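Local coordinates for FAD:protein FMN transferase (Vibrio cholerae, PDB 6NXI) that probably transfers the FMN moiety of FAD onto a threonine hydroxyl of a target flavoprotein, forming a covalent link, with magnesium as cofactor, at residues A[59-73]-A[140-153]. Numbering follows the deposited sequence.
Sequences LSRFNQHTSSEPFAV and NTLSKDIPELYVDL. With FAD (flavin-adenine dinucleotide), chain B.
Phe62 presents one ring face to CB of Leu142 and the opposite face to CD of Lys144, 3.6 and 3.5 Å from its plane and displaced toward the rim; the carbonyl carbon C of Ser143 lies in plane at its edge. Nearby, ND2 of Asn63 sits over the centre of the Tyr150 ring, with amide and ring planes 20° apart. This ND2 donates to Val151 O (3.0 Å), nearly within the amide plane, while Val151 N reaches OD1 (2.8 Å) from 41° above the carbonyl plane. The two bonds set which amide end is oxygen, and the stack holds the group flat against the ring. Bent at chi3 (-94°), the Lys144 chain passes the Phe62 ring and brings NZ to the C-terminal end of helix 58-64. There NZ donates to Phe62 O (3.0 Å) and His65 O (2.7 Å), and within its own segment to Leu149 O (3.0 Å). Phe71 and Leu142 form an antiparallel hydrogen-bonded pair, joining edge strand 71-72 to strand 141-144. Next to Val151, Asp152 OD2 accepts the ribose hydroxyl O2B of FAD (2.7 Å). Three carbonyls thus satisfy a buried ammonium, and their dipoles, two of them at the helix end, would probably favour its charged form.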
ATOM      1  N   LEU A  59      16.936   0.793   2.185  1.00 24.40           N
ATOM      2  CA  LEU A  59      16.204   2.051   2.413  1.00 23.48           C
ATOM      3  C   LEU A  59      16.669   2.684   3.717  1.00 24.92           C
ATOM      4  O   LEU A  59      16.780   3.918   3.744  1.00 25.29           O
ATOM      5  CB  LEU A  59      14.709   1.758   2.477  1.00 22.86           C
ATOM      6  CG  LEU A  59      13.843   2.966   2.796  1.00 22.44           C
ATOM      7  CD1 LEU A  59      13.874   3.954   1.676  1.00 24.44           C
ATOM      8  CD2 LEU A  59      12.403   2.495   3.063  1.00 22.16           C
ATOM      9  N   SER A  60      16.928   1.903   4.762  1.00 23.78           N
ATOM     10  CA  SER A  60      17.356   2.525   6.051  1.00 24.32           C
ATOM     11  C   SER A  60      18.757   3.091   5.858  1.00 25.74           C
ATOM     12  O   SER A  60      19.028   4.184   6.344  1.00 26.86           O
ATOM     13  CB  SER A  60      17.291   1.575   7.173  1.00 24.59           C
ATOM     14  OG  SER A  60      15.915   1.273   7.442  1.00 23.44           O
ATOM     15  N   ARG A  61      19.599   2.379   5.118  1.00 27.68           N
ATOM     16  CA  ARG A  61      20.954   2.932   4.851  1.00 29.22           C
ATOM     17  C   ARG A  61      20.824   4.243   4.068  1.00 29.95           C
ATOM     18  O   ARG A  61      21.663   5.162   4.329  1.00 29.21           O
ATOM     19  CB  ARG A  61      21.821   1.861   4.193  1.00 31.83           C
ATOM     20  CG  ARG A  61      22.100   0.728   5.168  1.00 34.80           C
ATOM     21  CD  ARG A  61      23.076  -0.259   4.607  1.00 39.70           C
ATOM     22  NE  ARG A  61      22.403  -1.351   3.943  1.00 43.55           N
ATOM     23  CZ  ARG A  61      22.382  -1.582   2.618  1.00 44.05           C
ATOM     24  NH1 ARG A  61      22.978  -0.769   1.749  1.00 44.33           N
ATOM     25  NH2 ARG A  61      21.718  -2.627   2.183  1.00 41.56           N
ATOM     26  N   PHE A  62      19.863   4.388   3.156  1.00 27.00           N
ATOM     27  CA  PHE A  62      19.624   5.684   2.472  1.00 27.71           C
ATOM     28  C   PHE A  62      19.172   6.733   3.495  1.00 27.97           C
ATOM     29  O   PHE A  62      19.614   7.881   3.421  1.00 29.45           O
ATOM     30  CB  PHE A  62      18.633   5.569   1.327  1.00 28.10           C
ATOM     31  CG  PHE A  62      18.370   6.872   0.629  1.00 28.77           C
ATOM     32  CD1 PHE A  62      19.406   7.556  -0.003  1.00 29.25           C
ATOM     33  CD2 PHE A  62      17.117   7.448   0.637  1.00 29.79           C
ATOM     34  CE1 PHE A  62      19.166   8.750  -0.658  1.00 28.18           C
ATOM     35  CE2 PHE A  62      16.889   8.649  -0.013  1.00 28.38           C
ATOM     36  CZ  PHE A  62      17.910   9.294  -0.675  1.00 29.06           C
ATOM     37  N   ASN A  63      18.257   6.360   4.383  1.00 25.74           N
ATOM     38  CA  ASN A  63      17.771   7.286   5.438  1.00 26.46           C
ATOM     39  C   ASN A  63      18.963   7.704   6.300  1.00 28.84           C
ATOM     40  O   ASN A  63      18.956   8.878   6.735  1.00 29.61           O
ATOM     41  CB  ASN A  63      16.612   6.664   6.219  1.00 26.46           C
ATOM     42  CG  ASN A  63      15.387   6.532   5.340  1.00 25.54           C
ATOM     43  OD1 ASN A  63      15.262   7.235   4.337  1.00 25.22           O
ATOM     44  ND2 ASN A  63      14.482   5.621   5.705  1.00 24.00           N
ATOM     45  N   GLN A  64      19.922   6.812   6.553  1.00 30.18           N
ATOM     46  CA  GLN A  64      21.118   7.114   7.397  1.00 31.82           C
ATOM     47  C   GLN A  64      22.150   7.930   6.620  1.00 34.29           C
ATOM     48  O   GLN A  64      22.990   8.593   7.276  1.00 34.67           O
ATOM     49  CB  GLN A  64      21.718   5.833   7.961  1.00 33.01           C
ATOM     50  CG  GLN A  64      20.766   5.139   8.913  1.00 32.58           C
ATOM     51  CD  GLN A  64      21.003   3.656   8.962  1.00 34.59           C
ATOM     52  OE1 GLN A  64      22.106   3.197   8.666  1.00 38.68           O
ATOM     53  NE2 GLN A  64      19.967   2.898   9.310  1.00 34.94           N
ATOM     54  N   HIS A  65      22.069   7.943   5.297  1.00 34.93           N
ATOM     55  CA  HIS A  65      23.018   8.669   4.400  1.00 36.40           C
ATOM     56  C   HIS A  65      22.813  10.190   4.541  1.00 38.01           C
ATOM     57  O   HIS A  65      21.667  10.621   4.542  1.00 35.66           O
ATOM     58  CB  HIS A  65      22.783   8.116   2.997  1.00 36.00           C
ATOM     59  CG  HIS A  65      23.631   8.704   1.929  1.00 38.24           C
ATOM     60  ND1 HIS A  65      24.951   8.341   1.786  1.00 39.07           N
ATOM     61  CD2 HIS A  65      23.338   9.549   0.912  1.00 38.09           C
ATOM     62  CE1 HIS A  65      25.447   8.951   0.734  1.00 40.63           C
ATOM     63  NE2 HIS A  65      24.503   9.716   0.184  1.00 39.42           N
ATOM     64  N   THR A  66      23.873  11.014   4.640  1.00 38.79           N
ATOM     65  CA  THR A  66      23.711  12.476   4.931  1.00 40.98           C
ATOM     66  C   THR A  66      24.080  13.369   3.729  1.00 43.28           C
ATOM     67  O   THR A  66      23.399  14.412   3.555  1.00 43.64           O
ATOM     68  CB  THR A  66      24.404  12.815   6.250  1.00 44.18           C
ATOM     69  OG1 THR A  66      25.748  12.342   6.218  1.00 43.28           O
ATOM     70  CG2 THR A  66      23.679  12.194   7.423  1.00 44.00           C
ATOM     71  N   SER A  67      24.996  12.904   2.852  1.00 43.87           N
ATOM     72  CA  SER A  67      25.452  13.570   1.601  0.60 44.69           C
ATOM     73  C   SER A  67      24.303  13.815   0.619  1.00 43.49           C
ATOM     74  O   SER A  67      23.352  12.952   0.571  1.00 44.00           O
ATOM     75  CB  SER A  67      26.503  12.747   0.889  0.60 44.96           C
ATOM     76  OG  SER A  67      27.393  12.123   1.791  0.60 47.20           O
ATOM     77  N   SER A  68      24.446  14.900  -0.155  1.00 44.02           N
ATOM     78  CA  SER A  68      23.820  15.194  -1.470  0.60 45.21           C
ATOM     79  C   SER A  68      24.230  14.128  -2.494  1.00 43.64           C
ATOM     80  O   SER A  68      23.617  14.090  -3.554  1.00 45.18           O
ATOM     81  CB  SER A  68      24.268  16.569  -1.969  0.60 48.47           C
ATOM     82  OG  SER A  68      23.400  17.606  -1.547  0.60 50.13           O
ATOM     83  N   GLU A  69      25.296  13.353  -2.210  1.00 44.60           N
ATOM     84  CA  GLU A  69      25.926  12.431  -3.205  1.00 44.73           C
ATOM     85  C   GLU A  69      25.011  11.253  -3.496  1.00 42.74           C
ATOM     86  O   GLU A  69      24.334  10.718  -2.605  1.00 39.00           O
ATOM     87  CB  GLU A  69      27.325  11.945  -2.810  1.00 49.03           C
ATOM     88  CG  GLU A  69      28.373  13.065  -2.750  1.00 53.03           C
ATOM     89  CD  GLU A  69      28.997  13.569  -4.053  1.00 56.44           C
ATOM     90  OE1 GLU A  69      28.429  13.350  -5.136  1.00 60.15           O
ATOM     91  OE2 GLU A  69      30.093  14.180  -3.986  1.00 63.41           O
ATOM     92  N   PRO A  70      24.926  10.829  -4.782  1.00 41.51           N
ATOM     93  CA  PRO A  70      23.977   9.776  -5.163  1.00 39.36           C
ATOM     94  C   PRO A  70      24.265   8.468  -4.412  1.00 37.89           C
ATOM     95  O   PRO A  70      25.406   8.147  -4.102  1.00 37.97           O
ATOM     96  CB  PRO A  70      24.152   9.657  -6.685  1.00 40.17           C
ATOM     97  CG  PRO A  70      24.719  11.009  -7.078  1.00 42.12           C
ATOM     98  CD  PRO A  70      25.644  11.373  -5.941  1.00 42.22           C
ATOM     99  N   PHE A  71      23.186   7.785  -4.022  1.00 33.89           N
ATOM    100  CA  PHE A  71      23.253   6.538  -3.240  1.00 33.39           C
ATOM    101  C   PHE A  71      22.645   5.409  -4.086  1.00 32.72           C
ATOM    102  O   PHE A  71      21.429   5.407  -4.410  1.00 31.16           O
ATOM    103  CB  PHE A  71      22.512   6.779  -1.922  1.00 31.50           C
ATOM    104  CG  PHE A  71      22.507   5.598  -1.000  1.00 31.50           C
ATOM    105  CD1 PHE A  71      23.449   5.436  -0.003  1.00 32.42           C
ATOM    106  CD2 PHE A  71      21.516   4.647  -1.124  1.00 29.69           C
ATOM    107  CE1 PHE A  71      23.385   4.348   0.856  1.00 30.97           C
ATOM    108  CE2 PHE A  71      21.497   3.525  -0.308  1.00 29.28           C
ATOM    109  CZ  PHE A  71      22.400   3.401   0.704  1.00 29.94           C
ATOM    110  N   ALA A  72      23.468   4.436  -4.468  1.00 32.89           N
ATOM    111  CA  ALA A  72      23.026   3.361  -5.367  1.00 32.18           C
ATOM    112  C   ALA A  72      22.084   2.415  -4.620  1.00 31.33           C
ATOM    113  O   ALA A  72      22.305   2.120  -3.433  1.00 32.04           O
ATOM    114  CB  ALA A  72      24.217   2.637  -5.933  1.00 33.96           C
ATOM    115  N   VAL A  73      21.033   2.010  -5.319  1.00 30.45           N
ATOM    116  CA  VAL A  73      20.013   1.068  -4.812  1.00 29.11           C
ATOM    117  C   VAL A  73      19.748  -0.012  -5.864  1.00 29.89           C
ATOM    118  O   VAL A  73      20.128   0.100  -7.066  1.00 29.89           O
ATOM    119  CB  VAL A  73      18.729   1.815  -4.415  1.00 28.51           C
ATOM    120  CG1 VAL A  73      18.973   2.795  -3.268  1.00 29.18           C
ATOM    121  CG2 VAL A  73      18.110   2.513  -5.616  1.00 29.78           C
ATOM    122  N   ASN A 140      20.499   4.680 -11.502  1.00 39.58           N
ATOM    123  CA  ASN A 140      20.190   3.622 -10.502  1.00 38.93           C
ATOM    124  C   ASN A 140      20.504   4.126  -9.085  1.00 36.36           C
ATOM    125  O   ASN A 140      20.933   3.305  -8.230  1.00 36.48           O
ATOM    126  CB  ASN A 140      20.958   2.349 -10.852  1.00 43.13           C
ATOM    127  CG  ASN A 140      20.566   1.838 -12.220  1.00 48.92           C
ATOM    128  OD1 ASN A 140      19.449   2.090 -12.674  1.00 55.28           O
ATOM    129  ND2 ASN A 140      21.449   1.099 -12.873  1.00 51.21           N
ATOM    130  N   THR A 141      20.338   5.428  -8.842  1.00 32.18           N
ATOM    131  CA  THR A 141      20.667   6.038  -7.529  1.00 31.69           C
ATOM    132  C   THR A 141      19.518   6.933  -7.082  1.00 31.34           C
ATOM    133  O   THR A 141      18.685   7.384  -7.916  1.00 32.21           O
ATOM    134  CB  THR A 141      21.996   6.826  -7.538  1.00 33.69           C
ATOM    135  OG1 THR A 141      21.722   8.050  -8.209  1.00 34.07           O
ATOM    136  CG2 THR A 141      23.103   6.061  -8.225  1.00 34.04           C
ATOM    137  N   LEU A 142      19.502   7.148  -5.778  1.00 31.14           N
ATOM    138  CA  LEU A 142      18.673   8.164  -5.105  1.00 32.08           C
ATOM    139  C   LEU A 142      19.585   9.267  -4.574  1.00 32.86           C
ATOM    140  O   LEU A 142      20.657   8.937  -4.044  1.00 33.17           O
ATOM    141  CB  LEU A 142      17.947   7.512  -3.920  1.00 31.37           C
ATOM    142  CG  LEU A 142      17.130   6.259  -4.199  1.00 30.65           C
ATOM    143  CD1 LEU A 142      16.373   5.871  -2.931  1.00 30.19           C
ATOM    144  CD2 LEU A 142      16.176   6.466  -5.359  1.00 31.97           C
ATOM    145  N   SER A 143      19.085  10.509  -4.570  1.00 34.73           N
ATOM    146  CA  SER A 143      19.774  11.604  -3.844  0.60 35.34           C
ATOM    147  C   SER A 143      18.759  12.391  -3.019  1.00 34.21           C
ATOM    148  O   SER A 143      17.551  12.419  -3.369  1.00 33.17           O
ATOM    149  CB  SER A 143      20.619  12.505  -4.736  0.60 38.83           C
ATOM    150  OG  SER A 143      20.033  12.678  -6.011  0.60 40.26           O
ATOM    151  N   LYS A 144      19.255  12.940  -1.929  1.00 35.25           N
ATOM    152  CA  LYS A 144      18.445  13.754  -1.001  1.00 35.61           C
ATOM    153  C   LYS A 144      19.201  15.056  -0.793  1.00 37.30           C
ATOM    154  O   LYS A 144      20.408  14.957  -0.518  1.00 39.22           O
ATOM    155  CB  LYS A 144      18.202  12.994   0.303  1.00 35.98           C
ATOM    156  CG  LYS A 144      19.444  12.425   0.975  1.00 37.77           C
ATOM    157  CD  LYS A 144      19.177  11.302   1.975  1.00 37.60           C
ATOM    158  CE  LYS A 144      19.059  11.796   3.392  1.00 37.44           C
ATOM    159  NZ  LYS A 144      18.936  10.662   4.332  1.00 36.26           N
ATOM    160  N   ASP A 145      18.524  16.192  -0.990  1.00 36.70           N
ATOM    161  CA  ASP A 145      19.193  17.522  -0.997  1.00 38.49           C
ATOM    162  C   ASP A 145      19.219  18.030   0.435  1.00 38.64           C
ATOM    163  O   ASP A 145      19.807  19.105   0.670  1.00 37.34           O
ATOM    164  CB  ASP A 145      18.544  18.496  -1.971  1.00 40.95           C
ATOM    165  CG  ASP A 145      17.149  18.963  -1.614  1.00 41.19           C
ATOM    166  OD1 ASP A 145      16.646  18.649  -0.482  1.00 41.91           O
ATOM    167  OD2 ASP A 145      16.570  19.643  -2.474  1.00 46.01           O
ATOM    168  N   ILE A 146      18.621  17.283   1.360  1.00 36.92           N
ATOM    169  CA  ILE A 146      18.740  17.581   2.818  1.00 36.59           C
ATOM    170  C   ILE A 146      19.097  16.279   3.527  1.00 37.91           C
ATOM    171  O   ILE A 146      18.586  15.202   3.188  1.00 35.29           O
ATOM    172  CB  ILE A 146      17.496  18.262   3.430  1.00 36.48           C
ATOM    173  CG1 ILE A 146      16.207  17.453   3.270  1.00 34.29           C
ATOM    174  CG2 ILE A 146      17.313  19.664   2.869  1.00 37.90           C
ATOM    175  CD1 ILE A 146      15.083  17.946   4.136  1.00 35.51           C
ATOM    176  N   PRO A 147      20.013  16.353   4.515  1.00 38.57           N
ATOM    177  CA  PRO A 147      20.519  15.169   5.210  1.00 38.18           C
ATOM    178  C   PRO A 147      19.489  14.370   6.018  1.00 37.66           C
ATOM    179  O   PRO A 147      19.678  13.198   6.178  1.00 39.00           O
ATOM    180  CB  PRO A 147      21.635  15.715   6.125  1.00 39.89           C
ATOM    181  CG  PRO A 147      21.366  17.197   6.238  1.00 40.83           C
ATOM    182  CD  PRO A 147      20.670  17.598   4.960  1.00 39.93           C
ATOM    183  N   GLU A 148      18.432  15.007   6.517  1.00 34.06           N
ATOM    184  CA  GLU A 148      17.531  14.381   7.512  1.00 34.57           C
ATOM    185  C   GLU A 148      16.368  13.676   6.799  1.00 31.59           C
ATOM    186  O   GLU A 148      15.446  13.212   7.521  1.00 30.26           O
ATOM    187  CB  GLU A 148      16.975  15.446   8.470  1.00 35.26           C
ATOM    188  CG  GLU A 148      18.042  16.269   9.168  1.00 40.68           C
ATOM    189  CD  GLU A 148      18.535  17.516   8.440  1.00 44.65           C
ATOM    190  OE1 GLU A 148      18.146  17.740   7.259  1.00 42.31           O
ATOM    191  OE2 GLU A 148      19.303  18.303   9.085  1.00 52.96           O
ATOM    192  N   LEU A 149      16.326  13.718   5.461  1.00 30.79           N
ATOM    193  CA  LEU A 149      15.191  13.171   4.669  1.00 30.41           C
ATOM    194  C   LEU A 149      15.033  11.719   5.094  1.00 29.20           C
ATOM    195  O   LEU A 149      16.048  11.039   5.224  1.00 30.91           O
ATOM    196  CB  LEU A 149      15.420  13.266   3.153  1.00 30.30           C
ATOM    197  CG  LEU A 149      14.134  13.251   2.322  1.00 30.52           C
ATOM    198  CD1 LEU A 149      13.430  14.591   2.366  1.00 30.52           C
ATOM    199  CD2 LEU A 149      14.426  12.875   0.898  1.00 30.17           C
ATOM    200  N   TYR A 150      13.806  11.270   5.331  1.00 29.12           N
ATOM    201  CA  TYR A 150      13.549   9.876   5.767  1.00 27.77           C
ATOM    202  C   TYR A 150      12.396   9.354   4.915  1.00 25.46           C
ATOM    203  O   TYR A 150      11.276   9.845   5.020  1.00 25.86           O
ATOM    204  CB  TYR A 150      13.234   9.865   7.258  1.00 27.93           C
ATOM    205  CG  TYR A 150      13.109   8.521   7.932  1.00 26.59           C
ATOM    206  CD1 TYR A 150      12.086   7.635   7.612  1.00 25.38           C
ATOM    207  CD2 TYR A 150      14.003   8.115   8.916  1.00 27.63           C
ATOM    208  CE1 TYR A 150      11.996   6.398   8.216  1.00 25.22           C
ATOM    209  CE2 TYR A 150      13.917   6.873   9.534  1.00 26.53           C
ATOM    210  CZ  TYR A 150      12.880   6.019   9.209  1.00 26.40           C
ATOM    211  OH  TYR A 150      12.834   4.797   9.831  1.00 26.88           O
ATOM    212  N   VAL A 151      12.700   8.436   4.012  1.00 23.20           N
ATOM    213  CA  VAL A 151      11.714   7.868   3.050  1.00 22.48           C
ATOM    214  C   VAL A 151      11.125   6.628   3.711  1.00 22.57           C
ATOM    215  O   VAL A 151      11.872   5.806   4.275  1.00 21.96           O
ATOM    216  CB  VAL A 151      12.400   7.510   1.712  1.00 24.61           C
ATOM    217  CG1 VAL A 151      11.461   6.772   0.805  1.00 22.85           C
ATOM    218  CG2 VAL A 151      12.947   8.750   1.019  1.00 25.18           C
ATOM    219  N   ASP A 152       9.807   6.525   3.626  1.00 21.54           N
ATOM    220  CA  ASP A 152       8.980   5.433   4.173  1.00 21.20           C
ATOM    221  C   ASP A 152       8.217   4.822   3.001  1.00 19.92           C
ATOM    222  O   ASP A 152       7.492   5.569   2.317  1.00 20.85           O
ATOM    223  CB  ASP A 152       8.028   6.057   5.175  1.00 21.28           C
ATOM    224  CG  ASP A 152       7.035   5.098   5.790  1.00 22.59           C
ATOM    225  OD1 ASP A 152       7.029   3.933   5.437  1.00 21.28           O
ATOM    226  OD2 ASP A 152       6.293   5.566   6.673  1.00 22.97           O
ATOM    227  N   LEU A 153       8.455   3.547   2.680  1.00 20.00           N
ATOM    228  CA  LEU A 153       7.730   2.909   1.576  1.00 19.42           C
ATOM    229  C   LEU A 153       6.629   1.989   2.114  1.00 18.94           C
ATOM    230  O   LEU A 153       6.161   1.158   1.352  1.00 20.68           O
ATOM    231  CB  LEU A 153       8.710   2.156   0.668  1.00 19.60           C
ATOM    232  CG  LEU A 153       9.801   3.052   0.081  1.00 21.29           C
ATOM    233  CD1 LEU A 153      10.807   2.228  -0.716  1.00 22.94           C
ATOM    234  CD2 LEU A 153       9.184   4.137  -0.774  1.00 21.99           C
TER
HETATM  235  PA  FAD B 500      -1.393   2.224   3.675  1.00 22.05           P
HETATM  236  O1A FAD B 500      -2.713   2.865   3.913  1.00 24.13           O
HETATM  237  O2A FAD B 500      -1.168   1.441   2.443  1.00 20.86           O
HETATM  238  O5B FAD B 500      -0.229   3.313   3.790  1.00 22.90           O
HETATM  239  C5B FAD B 500      -0.090   3.918   5.103  1.00 22.16           C
HETATM  240  C4B FAD B 500       1.353   3.937   5.544  1.00 22.37           C
HETATM  241  O4B FAD B 500       2.187   4.707   4.645  1.00 23.87           O
HETATM  242  C3B FAD B 500       1.516   4.579   6.921  1.00 22.28           C
HETATM  243  O3B FAD B 500       1.462   3.574   7.934  1.00 23.50           O
HETATM  244  C2B FAD B 500       2.874   5.284   6.817  1.00 22.17           C
HETATM  245  O2B FAD B 500       3.933   4.384   7.055  1.00 23.01           O
HETATM  246  C1B FAD B 500       2.886   5.723   5.360  1.00 23.37           C
HETATM  247  N9A FAD B 500       2.248   6.987   5.060  1.00 22.93           N
HETATM  248  C8A FAD B 500       1.356   7.730   5.846  1.00 21.95           C
HETATM  249  N7A FAD B 500       0.876   8.760   5.192  1.00 22.65           N
HETATM  250  C5A FAD B 500       1.490   8.754   3.956  1.00 21.88           C
HETATM  251  C6A FAD B 500       1.398   9.621   2.857  1.00 22.87           C
HETATM  252  N6A FAD B 500       0.567  10.676   2.790  1.00 23.64           N
HETATM  253  N1A FAD B 500       2.113   9.283   1.765  1.00 22.41           N
HETATM  254  C2A FAD B 500       2.931   8.213   1.827  1.00 21.94           C
HETATM  255  N3A FAD B 500       3.095   7.319   2.811  1.00 22.57           N
HETATM  256  C4A FAD B 500       2.337   7.663   3.866  1.00 22.14           C
HETATM  257  N1  FAD B 500       5.635  -2.940  10.563  1.00 26.98           N
HETATM  258  C2  FAD B 500       6.225  -3.381  11.727  1.00 29.64           C
HETATM  259  O2  FAD B 500       5.650  -3.213  12.826  1.00 29.26           O
HETATM  260  N3  FAD B 500       7.417  -4.032  11.724  1.00 28.29           N
HETATM  261  C4  FAD B 500       8.118  -4.270  10.571  1.00 29.02           C
HETATM  262  O4  FAD B 500       9.205  -4.831  10.604  1.00 31.52           O
HETATM  263  C4X FAD B 500       7.550  -3.805   9.338  1.00 26.44           C
HETATM  264  N5  FAD B 500       8.207  -4.006   8.215  1.00 25.72           N
HETATM  265  C5X FAD B 500       7.647  -3.543   7.047  1.00 24.85           C
HETATM  266  C6  FAD B 500       8.345  -3.725   5.835  1.00 25.15           C
HETATM  267  C7  FAD B 500       7.856  -3.296   4.619  1.00 25.26           C
HETATM  268  C7M FAD B 500       8.656  -3.531   3.358  1.00 26.33           C
HETATM  269  C8  FAD B 500       6.591  -2.662   4.590  1.00 23.59           C
HETATM  270  C8M FAD B 500       6.000  -2.155   3.301  1.00 25.24           C
HETATM  271  C9  FAD B 500       5.890  -2.471   5.785  1.00 23.77           C
HETATM  272  C9A FAD B 500       6.387  -2.907   7.021  1.00 24.19           C
HETATM  273  N10 FAD B 500       5.723  -2.708   8.238  1.00 26.22           N
HETATM  274  C10 FAD B 500       6.273  -3.145   9.430  1.00 25.71           C
HETATM  275  C1' FAD B 500       4.373  -2.105   8.253  1.00 28.54           C
HETATM  276  C2' FAD B 500       4.349  -0.629   8.083  1.00 29.15           C
HETATM  277  O2' FAD B 500       4.999   0.011   9.176  1.00 29.82           O
HETATM  278  C3' FAD B 500       2.887  -0.153   8.027  1.00 27.88           C
HETATM  279  O3' FAD B 500       2.190  -0.411   9.226  1.00 28.85           O
HETATM  280  C4' FAD B 500       2.052  -0.820   6.950  1.00 29.45           C
HETATM  281  O4' FAD B 500       2.838  -0.972   5.779  1.00 27.38           O
HETATM  282  C5' FAD B 500       0.756  -0.075   6.701  1.00 27.11           C
HETATM  283  O5' FAD B 500       0.128  -0.652   5.529  1.00 27.88           O
HETATM  284  P   FAD B 500      -1.371  -0.274   5.191  1.00 25.29           P
HETATM  285  O1P FAD B 500      -2.221  -0.325   6.379  1.00 28.57           O
HETATM  286  O2P FAD B 500      -1.622  -1.088   3.941  1.00 26.96           O
HETATM  287  O3P FAD B 500      -1.134   1.268   4.890  1.00 26.71           O
HETATM  288  O   HOH W   1      14.872   3.709   8.143  1.00 26.45           O
HETATM  289  O   HOH W   2      16.919  10.065   8.107  1.00 38.06           O
HETATM  290  O   HOH W   3      21.683  15.883   1.681  1.00 38.54           O
HETATM  291  O   HOH W   4      21.920  11.875  -1.477  1.00 33.96           O